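Local structure of mitomycin biosynthesis 6-O-methyltransferase (Streptomyces lavendulae, 3GWZ) at residues A[63-68]-A[119-124]; A[131-136]-A[177-182]; A[191-196]-A[354-359]; A[216-221]-A[248-253]; A[304-309]-A[361-366]. The protein transfers the methyl group of S-adenosyl-L-methionine to the 6-hydroxyl of demethylated mitomycins, making the quinone methoxy group of mitomycins A and B. All coordinates share one frame; numbering follows the deposited sequence.

Overall arrangement
The five contacts run from the dimerisation region into the methyltransferase fold. Interactions 1 and 2 come first along the chain, touch each other, and lie with centres 14 Å apart where the N-terminal part meets helix 173-197. That helix also serves interaction 3, about 24 Å from interaction 2, centre to centre. Interaction 4 is nested within the chain loop closed by interaction 3 and packs against it. Interactions 3 and 5 cross in sequence, have centres 10 Å apart and share the seven-stranded mixed sheet through neighbouring strands 348-355 and 361-368. Helix 173-197 thus links the dimerisation side with the sheet that holds cofactor and substrate residues.

Interaction 1: residues A[63-68]-A[119-124]; sequences VPELLQ and LLPDPA
P64 and L120 lie closest in backbone terms, with CA atoms 5.8 Å apart, and they form the middle of a contact made by side chains packing on side chains and backbone. L120 delivers one methyl: its CG stands anti to the carbonyl carbon (chi1 -72°), and CD2 comes within 3.4 Å of P64 O and 4.0 Å of P64 CB. The same methyl is met by the amide end of Q68, CD to L120 CD2 being 3.7 Å, so a single branch sits between proline and glutamine. The amide of Q68 is not left to swing: its NE2 donates to E65 O at 2.9 Å, in the carbonyl plane and on a lone pair. On one side of this centre P64 CG rests on L119 CB at 4.0 Å. On another, the chain of E65, bent at chi2 (94°), crosses the ring of P121 and brings E65 CG to 3.3 Å from P121 CD, a close approach. P64 O itself is hydrogen-bonded to Q112 NE2. Beyond the contact, L119 packs on I55 and V59 of helix 32-61 and on V42 of a neighbouring subunit. The turn after helix 32-61 and the loop that leads to helix 126-135 are thereby joined, an arrangement consistent with the mostly helical, winged-helix-like dimerisation domain of COMT-type O-methyltransferases.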
# COMPACT_ATOMS: atom_id res chain seq x y z
N VAL A 63 -12.13 -4.81 -0.33
CA VAL A 63 -12.77 -3.61 0.22
C VAL A 63 -11.86 -2.73 1.07
O VAL A 63 -11.77 -1.52 0.81
CB VAL A 63 -14.11 -3.93 0.94
CG1 VAL A 63 -14.72 -2.66 1.55
CG2 VAL A 63 -15.09 -4.56 -0.02
N PRO A 64 -11.16 -3.31 2.07
CA PRO A 64 -10.31 -2.49 2.95
C PRO A 64 -9.26 -1.65 2.21
O PRO A 64 -8.98 -0.51 2.61
CB PRO A 64 -9.60 -3.54 3.83
CG PRO A 64 -10.53 -4.72 3.81
CD PRO A 64 -11.10 -4.74 2.43
N GLU A 65 -8.70 -2.20 1.14
CA GLU A 65 -7.70 -1.49 0.35
C GLU A 65 -8.28 -0.26 -0.33
O GLU A 65 -7.57 0.70 -0.61
CB GLU A 65 -7.08 -2.39 -0.71
CG GLU A 65 -6.34 -3.59 -0.16
CD GLU A 65 -7.20 -4.84 -0.08
OE1 GLU A 65 -7.04 -5.71 -0.97
OE2 GLU A 65 -8.03 -4.95 0.85
N LEU A 66 -9.58 -0.30 -0.61
CA LEU A 66 -10.26 0.79 -1.31
C LEU A 66 -10.68 1.93 -0.38
O LEU A 66 -11.17 2.96 -0.83
CB LEU A 66 -11.48 0.26 -2.06
CG LEU A 66 -11.19 -0.69 -3.22
CD1 LEU A 66 -12.47 -1.34 -3.74
CD2 LEU A 66 -10.47 0.05 -4.35
N LEU A 67 -10.47 1.75 0.92
CA LEU A 67 -10.90 2.74 1.89
C LEU A 67 -9.73 3.46 2.55
O LEU A 67 -9.90 4.07 3.61
CB LEU A 67 -11.79 2.09 2.95
CG LEU A 67 -13.18 1.66 2.48
CD1 LEU A 67 -13.94 0.92 3.58
CD2 LEU A 67 -13.98 2.87 2.00
N GLN A 68 -8.55 3.41 1.94
CA GLN A 68 -7.36 3.99 2.56
C GLN A 68 -7.23 5.49 2.33
O GLN A 68 -6.40 6.15 2.94
CB GLN A 68 -6.08 3.29 2.08
CG GLN A 68 -6.12 1.77 2.15
CD GLN A 68 -4.83 1.15 1.67
OE1 GLN A 68 -3.84 1.11 2.39
NE2 GLN A 68 -4.84 0.65 0.43
N LEU A 119 -7.22 -5.68 8.35
CA LEU A 119 -7.45 -6.57 7.21
C LEU A 119 -6.72 -6.12 5.96
O LEU A 119 -6.78 -6.78 4.92
CB LEU A 119 -8.95 -6.69 6.93
CG LEU A 119 -9.75 -7.42 8.00
CD1 LEU A 119 -11.25 -7.40 7.66
CD2 LEU A 119 -9.24 -8.83 8.17
N LEU A 120 -6.03 -4.99 6.03
CA LEU A 120 -5.24 -4.55 4.89
C LEU A 120 -4.19 -5.61 4.57
O LEU A 120 -3.56 -6.16 5.48
CB LEU A 120 -4.60 -3.18 5.15
CG LEU A 120 -5.57 -1.99 5.15
CD1 LEU A 120 -4.96 -0.76 5.83
CD2 LEU A 120 -6.03 -1.66 3.73
N PRO A 121 -4.01 -5.91 3.28
CA PRO A 121 -3.05 -6.94 2.84
C PRO A 121 -1.64 -6.55 3.27
O PRO A 121 -1.21 -5.43 3.01
CB PRO A 121 -3.16 -6.91 1.32
CG PRO A 121 -3.82 -5.61 0.98
CD PRO A 121 -4.66 -5.23 2.15
N ASP A 122 -0.95 -7.49 3.91
CA ASP A 122 0.37 -7.23 4.47
C ASP A 122 1.00 -8.56 4.86
O ASP A 122 0.50 -9.25 5.76
CB ASP A 122 0.24 -6.32 5.69
CG ASP A 122 1.57 -6.04 6.35
OD1 ASP A 122 2.59 -6.59 5.90
OD2 ASP A 122 1.59 -5.26 7.34
N PRO A 123 2.10 -8.92 4.18
CA PRO A 123 2.75 -10.23 4.37
C PRO A 123 3.25 -10.42 5.79
O PRO A 123 3.58 -11.54 6.18
CB PRO A 123 3.92 -10.19 3.38
CG PRO A 123 4.17 -8.73 3.12
CD PRO A 123 2.84 -8.06 3.25
N ALA A 124 3.31 -9.34 6.55
CA ALA A 124 3.76 -9.42 7.94
C ALA A 124 2.61 -9.52 8.93
O ALA A 124 2.82 -9.64 10.14
CB ALA A 124 4.64 -8.21 8.27

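Interaction 2: residues A[131-136]-A[177-182]; sequences ARFQAA and ELFNRA
R132 NH2 is held by the carbonyl O of L119 in a hydrogen bond and by E65 OE2 in a long, weak ion pair, while the backbone of the same arginine meets L178 across an antiparallel helix pair. Helices 126-135 and 173-197 come within 8.8 Å here, measured between the axes of the short segments, at 151° between their directions. L178 points at the partner helix and lays CD2 3.9 Å from R132 O; its CD1 reaches A136 CB at 4.2 Å. F133 does most of the filling. A chi1 of 178° carries its ring alongside F179, the two side chains pointing the same way, with centroids 5.8 Å apart and an oblique relation between the planes. F179 CA makes an off-centre CH-pi contact with the F133 ring. Other rings continue the cluster: H139 packs edge-to-face with F133, and F165 does so with F179. F179 also touches the bound S-adenosyl-L-homocysteine, so this aromatic packing reaches the cofactor pocket. The F133 side chain is also met at both its ends: A182, one turn on from L178, sets CB 4.0 Å from F133 CB, and F179 CB sits 3.7 Å from F133 CE1.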
# COMPACT_ATOMS: atom_id res chain seq x y z
N ALA A 131 -6.98 -14.24 7.04
CA ALA A 131 -8.32 -13.96 6.53
C ALA A 131 -8.40 -14.35 5.05
O ALA A 131 -9.39 -14.93 4.62
CB ALA A 131 -8.68 -12.50 6.72
N ARG A 132 -7.36 -14.04 4.29
CA ARG A 132 -7.35 -14.35 2.86
C ARG A 132 -7.18 -15.84 2.57
O ARG A 132 -7.72 -16.35 1.60
CB ARG A 132 -6.28 -13.52 2.13
CG ARG A 132 -6.66 -12.05 2.03
CD ARG A 132 -5.50 -11.13 1.68
NE ARG A 132 -6.00 -9.77 1.49
CZ ARG A 132 -6.28 -8.93 2.49
NH1 ARG A 132 -6.10 -9.30 3.75
NH2 ARG A 132 -6.74 -7.71 2.22
N PHE A 133 -6.41 -16.51 3.42
CA PHE A 133 -6.22 -17.97 3.37
C PHE A 133 -7.56 -18.66 3.61
O PHE A 133 -7.97 -19.54 2.85
CB PHE A 133 -5.19 -18.35 4.46
CG PHE A 133 -4.90 -19.84 4.60
CD1 PHE A 133 -4.68 -20.64 3.49
CD2 PHE A 133 -4.77 -20.40 5.87
CE1 PHE A 133 -4.39 -22.00 3.64
CE2 PHE A 133 -4.47 -21.76 6.03
CZ PHE A 133 -4.28 -22.56 4.91
N GLN A 134 -8.26 -18.23 4.66
CA GLN A 134 -9.56 -18.80 5.02
C GLN A 134 -10.66 -18.50 3.99
O GLN A 134 -11.67 -19.20 3.94
CB GLN A 134 -10.00 -18.26 6.38
CG GLN A 134 -9.13 -18.71 7.53
CD GLN A 134 -9.42 -17.94 8.80
OE1 GLN A 134 -10.36 -17.13 8.85
NE2 GLN A 134 -8.62 -18.16 9.83
N ALA A 135 -10.47 -17.45 3.21
CA ALA A 135 -11.45 -17.07 2.20
C ALA A 135 -11.57 -18.13 1.11
O ALA A 135 -12.63 -18.29 0.50
CB ALA A 135 -11.08 -15.73 1.58
N ALA A 136 -10.49 -18.87 0.87
CA ALA A 136 -10.47 -19.92 -0.14
C ALA A 136 -11.57 -20.95 0.09
O ALA A 136 -11.77 -21.42 1.21
CB ALA A 136 -9.11 -20.62 -0.19
N GLU A 177 0.56 -20.13 -2.37
CA GLU A 177 0.84 -18.75 -2.01
C GLU A 177 0.00 -18.31 -0.80
O GLU A 177 0.54 -17.73 0.14
CB GLU A 177 0.60 -17.82 -3.21
CG GLU A 177 0.43 -16.35 -2.87
CD GLU A 177 1.74 -15.58 -2.87
OE1 GLU A 177 2.80 -16.20 -2.61
OE2 GLU A 177 1.72 -14.36 -3.14
N LEU A 178 -1.30 -18.60 -0.81
CA LEU A 178 -2.17 -18.24 0.32
C LEU A 178 -1.69 -18.88 1.62
O LEU A 178 -1.65 -18.23 2.67
CB LEU A 178 -3.62 -18.63 0.07
CG LEU A 178 -4.35 -17.80 -0.98
CD1 LEU A 178 -5.73 -18.39 -1.23
CD2 LEU A 178 -4.43 -16.35 -0.53
N PHE A 179 -1.36 -20.16 1.56
CA PHE A 179 -0.87 -20.83 2.76
C PHE A 179 0.50 -20.31 3.22
O PHE A 179 0.69 -19.96 4.40
CB PHE A 179 -0.81 -22.35 2.59
CG PHE A 179 -0.06 -23.02 3.71
CD1 PHE A 179 -0.51 -22.89 5.02
CD2 PHE A 179 1.10 -23.72 3.47
CE1 PHE A 179 0.19 -23.49 6.07
CE2 PHE A 179 1.80 -24.32 4.52
CZ PHE A 179 1.34 -24.20 5.82
N ASN A 180 1.46 -20.27 2.30
CA ASN A 180 2.80 -19.82 2.67
C ASN A 180 2.86 -18.39 3.20
O ASN A 180 3.69 -18.08 4.05
CB ASN A 180 3.77 -20.00 1.50
CG ASN A 180 4.14 -21.45 1.28
OD1 ASN A 180 3.87 -22.30 2.13
ND2 ASN A 180 4.75 -21.74 0.14
N ARG A 181 1.98 -17.53 2.69
CA ARG A 181 1.84 -16.18 3.24
C ARG A 181 1.28 -16.21 4.66
O ARG A 181 1.73 -15.46 5.52
CB ARG A 181 0.93 -15.31 2.35
CG ARG A 181 1.62 -14.72 1.12
CD ARG A 181 0.64 -13.91 0.26
NE ARG A 181 0.25 -12.65 0.90
CZ ARG A 181 0.92 -11.51 0.79
NH1 ARG A 181 2.03 -11.45 0.06
NH2 ARG A 181 0.47 -10.41 1.40
N ALA A 182 0.29 -17.06 4.92
CA ALA A 182 -0.33 -17.09 6.24
C ALA A 182 0.62 -17.68 7.28
O ALA A 182 0.66 -17.21 8.42
CB ALA A 182 -1.65 -17.87 6.21

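Interaction 3: residues A[191-196]-A[354-359]; sequences AGQVAA and LPCGAG
Q193 and V194 of helix 173-197 receive C356 and G357 at the turn that follows edge strand 348-355, so a helix of the class I methyltransferase domain packs against the loop linking the last two strands of its Rossmann-like sheet. The apolar part centres on sulfur. A chi1 of -171° swings the sulfur of C356 away from its own N and toward the helix, where it meets two neighbouring residues at once: SG lies 3.8 Å from V194 CG2 and 3.9 Å from Q193 CB. V194 turns its CB away from the loop, so the contact falls to the CG2 branch. Behind the thiol, C356 also packs on V361 and I363 of the adjoining strand, while V194 rests on L216 of helix 215-223 and comes about 5 Å, side chain to side chain, from the cofactor-binding K275.

The second kind of contact is a flat amide against a backbone. Q193 extends beyond CG along the turn, and its terminal group lies face-on to G357, which has a positive phi (56°) and no side chain to hold the amide off. Polar bonding plays no part between the two segments. G357 CA is almost evenly placed over the amide, 3.7 Å from Q193 CD and 3.8 Å from both Q193 OE1 and Q193 NE2.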
# COMPACT_ATOMS: atom_id res chain seq x y z
N ALA A 191 10.20 -15.51 14.59
CA ALA A 191 11.61 -15.66 14.22
C ALA A 191 12.50 -14.80 15.11
O ALA A 191 13.49 -15.28 15.65
CB ALA A 191 11.84 -15.32 12.74
N GLY A 192 12.15 -13.52 15.25
CA GLY A 192 12.86 -12.63 16.14
C GLY A 192 12.85 -13.11 17.58
O GLY A 192 13.86 -12.99 18.29
N GLN A 193 11.72 -13.65 18.02
CA GLN A 193 11.59 -14.18 19.37
C GLN A 193 12.54 -15.35 19.60
O GLN A 193 13.23 -15.40 20.61
CB GLN A 193 10.15 -14.63 19.66
CG GLN A 193 9.15 -13.50 19.80
CD GLN A 193 7.71 -13.97 19.69
OE1 GLN A 193 7.44 -15.15 19.43
NE2 GLN A 193 6.77 -13.06 19.90
N VAL A 194 12.58 -16.28 18.66
CA VAL A 194 13.46 -17.43 18.81
C VAL A 194 14.93 -17.00 18.86
O VAL A 194 15.71 -17.48 19.70
CB VAL A 194 13.31 -18.44 17.66
CG1 VAL A 194 14.40 -19.49 17.75
CG2 VAL A 194 11.93 -19.08 17.66
N ALA A 195 15.30 -16.11 17.95
CA ALA A 195 16.68 -15.65 17.85
C ALA A 195 17.13 -14.93 19.13
O ALA A 195 18.31 -14.86 19.43
CB ALA A 195 16.85 -14.73 16.63
N ALA A 196 16.17 -14.41 19.88
CA ALA A 196 16.48 -13.67 21.09
C ALA A 196 16.40 -14.56 22.32
O ALA A 196 16.95 -14.23 23.37
CB ALA A 196 15.53 -12.48 21.23
N LEU A 354 12.09 -23.77 26.93
CA LEU A 354 12.22 -22.33 27.15
C LEU A 354 11.00 -21.60 26.60
O LEU A 354 10.39 -22.02 25.61
CB LEU A 354 13.48 -21.82 26.45
CG LEU A 354 14.72 -22.65 26.73
CD1 LEU A 354 15.78 -22.47 25.65
CD2 LEU A 354 15.28 -22.30 28.11
N PRO A 355 10.64 -20.48 27.24
CA PRO A 355 9.52 -19.67 26.77
C PRO A 355 9.91 -18.94 25.49
O PRO A 355 11.09 -18.66 25.27
CB PRO A 355 9.31 -18.66 27.91
CG PRO A 355 10.63 -18.56 28.57
CD PRO A 355 11.32 -19.88 28.41
N CYS A 356 8.93 -18.65 24.66
CA CYS A 356 9.20 -17.98 23.40
C CYS A 356 8.04 -17.04 23.10
O CYS A 356 7.03 -17.46 22.52
CB CYS A 356 9.38 -19.02 22.29
SG CYS A 356 9.97 -18.32 20.77
N GLY A 357 8.19 -15.78 23.48
CA GLY A 357 7.16 -14.79 23.25
C GLY A 357 5.82 -15.20 23.83
O GLY A 357 5.72 -16.19 24.56
N ALA A 358 4.78 -14.43 23.51
CA ALA A 358 3.44 -14.72 24.01
C ALA A 358 2.84 -15.93 23.30
O ALA A 358 3.33 -16.36 22.26
CB ALA A 358 2.54 -13.51 23.83
N GLY A 359 1.77 -16.48 23.88
CA GLY A 359 1.11 -17.64 23.31
C GLY A 359 1.58 -18.94 23.93
O GLY A 359 2.17 -18.95 25.01

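Interaction 4: residues A[216-221]-A[248-253]. With CA (calcium ion), chain E.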
# COMPACT_ATOMS: atom_id res chain seq x y z
N LEU A 216 12.73 -17.87 9.90
CA LEU A 216 13.41 -18.31 11.12
C LEU A 216 14.92 -18.38 10.89
O LEU A 216 15.70 -17.84 11.68
CB LEU A 216 12.89 -19.66 11.61
CG LEU A 216 13.62 -20.20 12.84
CD1 LEU A 216 13.50 -19.22 14.00
CD2 LEU A 216 13.10 -21.59 13.25
N MSE A 217 15.34 -19.04 9.82
CA MSE A 217 16.78 -19.13 9.52
C MSE A 217 17.37 -17.73 9.31
O MSE A 217 18.49 -17.45 9.75
CB MSE A 217 17.04 -20.03 8.30
CG MSE A 217 18.52 -20.31 8.03
SE MSE A 217 19.27 -21.50 9.38
CE MSE A 217 19.70 -20.20 10.76
N ALA A 218 16.62 -16.85 8.65
CA ALA A 218 17.10 -15.50 8.39
C ALA A 218 17.33 -14.73 9.69
O ALA A 218 18.36 -14.08 9.85
CB ALA A 218 16.14 -14.73 7.45
N ALA A 219 16.39 -14.81 10.61
CA ALA A 219 16.49 -14.11 11.89
C ALA A 219 17.68 -14.61 12.71
O ALA A 219 18.44 -13.82 13.28
CB ALA A 219 15.21 -14.26 12.68
N VAL A 220 17.83 -15.93 12.78
CA VAL A 220 18.93 -16.54 13.53
C VAL A 220 20.29 -16.20 12.90
O VAL A 220 21.24 -15.88 13.61
CB VAL A 220 18.74 -18.07 13.69
CG1 VAL A 220 19.95 -18.70 14.36
CG2 VAL A 220 17.49 -18.36 14.49
N LEU A 221 20.37 -16.26 11.57
CA LEU A 221 21.61 -15.91 10.89
C LEU A 221 21.97 -14.44 11.12
O LEU A 221 23.11 -14.11 11.43
CB LEU A 221 21.54 -16.22 9.39
CG LEU A 221 21.42 -17.70 9.02
CD1 LEU A 221 21.20 -17.84 7.53
CD2 LEU A 221 22.66 -18.50 9.46
N ARG A 248 17.55 -10.84 1.25
CA ARG A 248 17.98 -10.31 2.53
C ARG A 248 19.51 -10.43 2.70
O ARG A 248 20.04 -10.21 3.79
CB ARG A 248 17.21 -10.96 3.69
CG ARG A 248 15.83 -10.31 3.89
CD ARG A 248 14.95 -11.06 4.88
NE ARG A 248 15.50 -11.04 6.23
CZ ARG A 248 14.87 -11.55 7.29
NH1 ARG A 248 13.67 -12.11 7.13
NH2 ARG A 248 15.43 -11.51 8.50
N GLY A 249 20.20 -10.75 1.62
CA GLY A 249 21.65 -10.78 1.61
C GLY A 249 22.25 -11.97 2.34
O GLY A 249 23.36 -11.88 2.88
N LEU A 250 21.54 -13.08 2.37
CA LEU A 250 21.99 -14.23 3.16
C LEU A 250 22.28 -15.48 2.33
O LEU A 250 22.55 -16.55 2.90
CB LEU A 250 20.97 -14.54 4.26
CG LEU A 250 20.91 -13.56 5.43
CD1 LEU A 250 19.65 -13.80 6.26
CD2 LEU A 250 22.16 -13.69 6.30
N ALA A 251 22.25 -15.35 1.01
CA ALA A 251 22.47 -16.49 0.12
C ALA A 251 23.84 -17.15 0.30
O ALA A 251 23.98 -18.35 0.11
CB ALA A 251 22.26 -16.10 -1.33
N ASP A 252 24.86 -16.37 0.66
CA ASP A 252 26.17 -16.98 0.86
C ASP A 252 26.34 -17.59 2.25
O ASP A 252 27.39 -18.14 2.57
CB ASP A 252 27.31 -15.99 0.55
CG ASP A 252 27.31 -14.79 1.47
OD1 ASP A 252 26.38 -14.66 2.29
OD2 ASP A 252 28.24 -13.96 1.35
N ARG A 253 25.30 -17.51 3.08
CA ARG A 253 25.38 -18.08 4.43
C ARG A 253 24.35 -19.19 4.66
O ARG A 253 24.36 -19.84 5.70
CB ARG A 253 25.21 -17.00 5.50
CG ARG A 253 26.41 -16.06 5.63
CD ARG A 253 26.17 -15.02 6.71
NE ARG A 253 26.03 -15.63 8.03
CZ ARG A 253 25.40 -15.06 9.05
NH1 ARG A 253 24.85 -13.86 8.89
NH2 ARG A 253 25.32 -15.68 10.22
CA CA E . 27.70 -12.41 3.68
O HOH W 1 25.34 -13.01 4.56
O HOH W 2 29.31 -14.11 4.75
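A218 and L250 bring the backbones nearest, their CA atoms 7.3 Å apart, as helix 215-223 runs beside an irregular loop. L250 forks over the helix: its CD1 sits 3.8 Å from A218 CB and its CD2 4.0 Å from L221 CB. R248, bent at chi3 (65°), brings its guanidinium flat onto the alanine methyl, with A218 CB over the centre of one face and 3.4 Å from R248 CZ; its NH2 also salt-bridges D222. R253 uses the end of its guanidinium, NH1 and NH2 together, to grip L221 O at 3.1 Å and 3.0 Å; both nitrogens come from one face of the carbonyl plane, NH1 well above it, and L221 CB lies over one face of the guanidinium, offset toward its rim. R253 NH2 has a further hydrogen bond to L227 O. D252 OD2 binds a calcium ion at 2.9 Å together with two waters, one donating to G249 O and D252 OD1; D107 of a neighbouring subunit binds the same ion. G249, with its positive phi, is the C-prime residue of a Schellman motif ending helix 235-247, in the helix-to-strand connection of a Rossmann-like methyltransferase fold.

Interaction 5: residues A[304-309]-A[361-366]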
# COMPACT_ATOMS: atom_id res chain seq x y z
N LEU A 304 16.10 -28.28 18.41
CA LEU A 304 15.08 -27.41 18.97
C LEU A 304 13.73 -27.69 18.32
O LEU A 304 13.49 -27.29 17.18
CB LEU A 304 15.43 -25.93 18.78
CG LEU A 304 16.82 -25.48 19.23
CD1 LEU A 304 16.95 -23.96 19.07
CD2 LEU A 304 17.08 -25.90 20.67
N VAL A 305 12.85 -28.37 19.04
CA VAL A 305 11.49 -28.50 18.59
C VAL A 305 10.75 -27.24 19.03
O VAL A 305 10.64 -26.96 20.22
CB VAL A 305 10.81 -29.77 19.15
CG1 VAL A 305 9.31 -29.72 18.87
CG2 VAL A 305 11.43 -31.00 18.52
N ILE A 306 10.29 -26.45 18.07
CA ILE A 306 9.64 -25.19 18.38
C ILE A 306 8.18 -25.28 17.99
O ILE A 306 7.84 -25.30 16.81
CB ILE A 306 10.35 -24.03 17.66
CG1 ILE A 306 11.84 -24.03 18.03
CG2 ILE A 306 9.70 -22.69 18.00
CD1 ILE A 306 12.71 -23.12 17.17
N ASP A 307 7.30 -25.37 18.98
CA ASP A 307 5.90 -25.59 18.64
C ASP A 307 4.96 -25.11 19.74
O ASP A 307 5.40 -24.64 20.79
CB ASP A 307 5.64 -27.06 18.29
CG ASP A 307 4.89 -27.23 16.96
OD1 ASP A 307 4.00 -26.40 16.68
OD2 ASP A 307 5.19 -28.18 16.21
N ASN A 308 3.67 -25.21 19.46
CA ASN A 308 2.65 -24.85 20.43
C ASN A 308 2.55 -26.00 21.42
O ASN A 308 2.35 -27.15 21.03
CB ASN A 308 1.31 -24.62 19.71
CG ASN A 308 1.42 -23.60 18.58
OD1 ASN A 308 2.06 -22.56 18.73
ND2 ASN A 308 0.81 -23.90 17.44
N LEU A 309 2.73 -25.71 22.71
CA LEU A 309 2.61 -26.76 23.71
C LEU A 309 1.32 -26.63 24.51
O LEU A 309 0.97 -25.54 24.95
CB LEU A 309 3.82 -26.78 24.66
CG LEU A 309 4.90 -27.80 24.29
CD1 LEU A 309 5.37 -27.58 22.88
CD2 LEU A 309 6.06 -27.74 25.26
N VAL A 361 3.69 -21.02 22.30
CA VAL A 361 4.92 -21.48 21.67
C VAL A 361 6.04 -21.65 22.69
O VAL A 361 6.28 -20.76 23.50
CB VAL A 361 5.43 -20.52 20.59
CG1 VAL A 361 6.70 -21.08 19.96
CG2 VAL A 361 4.36 -20.30 19.53
N ARG A 362 6.72 -22.78 22.64
CA ARG A 362 7.89 -22.99 23.49
C ARG A 362 9.03 -23.56 22.67
O ARG A 362 8.80 -24.14 21.60
CB ARG A 362 7.57 -23.91 24.68
CG ARG A 362 6.75 -23.23 25.77
CD ARG A 362 6.69 -24.06 27.05
NE ARG A 362 7.92 -23.99 27.83
CZ ARG A 362 8.23 -23.00 28.67
NH1 ARG A 362 7.41 -21.98 28.83
NH2 ARG A 362 9.37 -23.03 29.35
N ILE A 363 10.25 -23.39 23.16
CA ILE A 363 11.41 -24.00 22.53
C ILE A 363 11.81 -25.20 23.38
O ILE A 363 12.16 -25.04 24.54
CB ILE A 363 12.61 -23.02 22.48
CG1 ILE A 363 12.28 -21.81 21.61
CG2 ILE A 363 13.86 -23.73 21.94
CD1 ILE A 363 13.16 -20.60 21.89
N VAL A 364 11.72 -26.40 22.81
CA VAL A 364 12.14 -27.58 23.54
C VAL A 364 13.53 -28.00 23.05
O VAL A 364 13.68 -28.45 21.92
CB VAL A 364 11.14 -28.73 23.39
CG1 VAL A 364 11.55 -29.91 24.26
CG2 VAL A 364 9.74 -28.25 23.77
N GLU A 365 14.53 -27.83 23.91
CA GLU A 365 15.90 -28.19 23.55
C GLU A 365 16.15 -29.66 23.85
O GLU A 365 15.91 -30.13 24.97
CB GLU A 365 16.91 -27.33 24.31
CG GLU A 365 18.36 -27.71 24.00
CD GLU A 365 19.37 -26.94 24.84
OE1 GLU A 365 19.10 -26.72 26.04
OE2 GLU A 365 20.42 -26.55 24.29
N ILE A 366 16.66 -30.37 22.85
CA ILE A 366 16.72 -31.83 22.88
C ILE A 366 18.12 -32.34 22.48
O ILE A 366 18.78 -31.76 21.62
CB ILE A 366 15.65 -32.41 21.92
CG1 ILE A 366 14.24 -32.08 22.44
CG2 ILE A 366 15.82 -33.90 21.72
CD1 ILE A 366 13.22 -31.86 21.34
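V361 opens its strand opposite N308, in a non-hydrogen-bonded pair near the end of strand 302-308, and also packs on I306; the antiparallel pairing is part of the 3-2-1-4-5-7-6 sheet that marks class I methyltransferases. V361 CG2 comes 3.3 Å from N308 OD1, and its CG1 packs against I306 CG2. N308 is a substrate-binding residue; its ND2 is hydrogen-bonded to E333, which fixes the other end of the amide.

R362 follows in a hydrogen-bonded pair with D307: R362 N donates to D307 O at 2.9 Å and D307 N to R362 O at 3.3 Å. D307 OD1 is hydrogen-bonded to H276 ND1 and accepts from N308 N, close to H279, the inferred proton acceptor. The R362 chain crosses L309 at about a right angle, while its NE binds S353 OG.

I363 returns to the face of V361, which looks toward helix 173-197. Its two branches divide the work, CG1 lying against I306 CG1 and CG2 4.1 Å from L304 CD2. V364 restores the second hydrogen-bonded pair, its N donating to V305 O at 2.9 Å (170°) and its O accepting from V305 N at 3.0 Å. On the face turned to helix 336-344, V364 CG2 meets L309 CD2. E365 is extended; its CB touches L304 CD2, and its carboxylate reaches R352 and Y198. I366 completes the run with a tight contact, I366 CD1 against V305 CG2 at 3.4 Å.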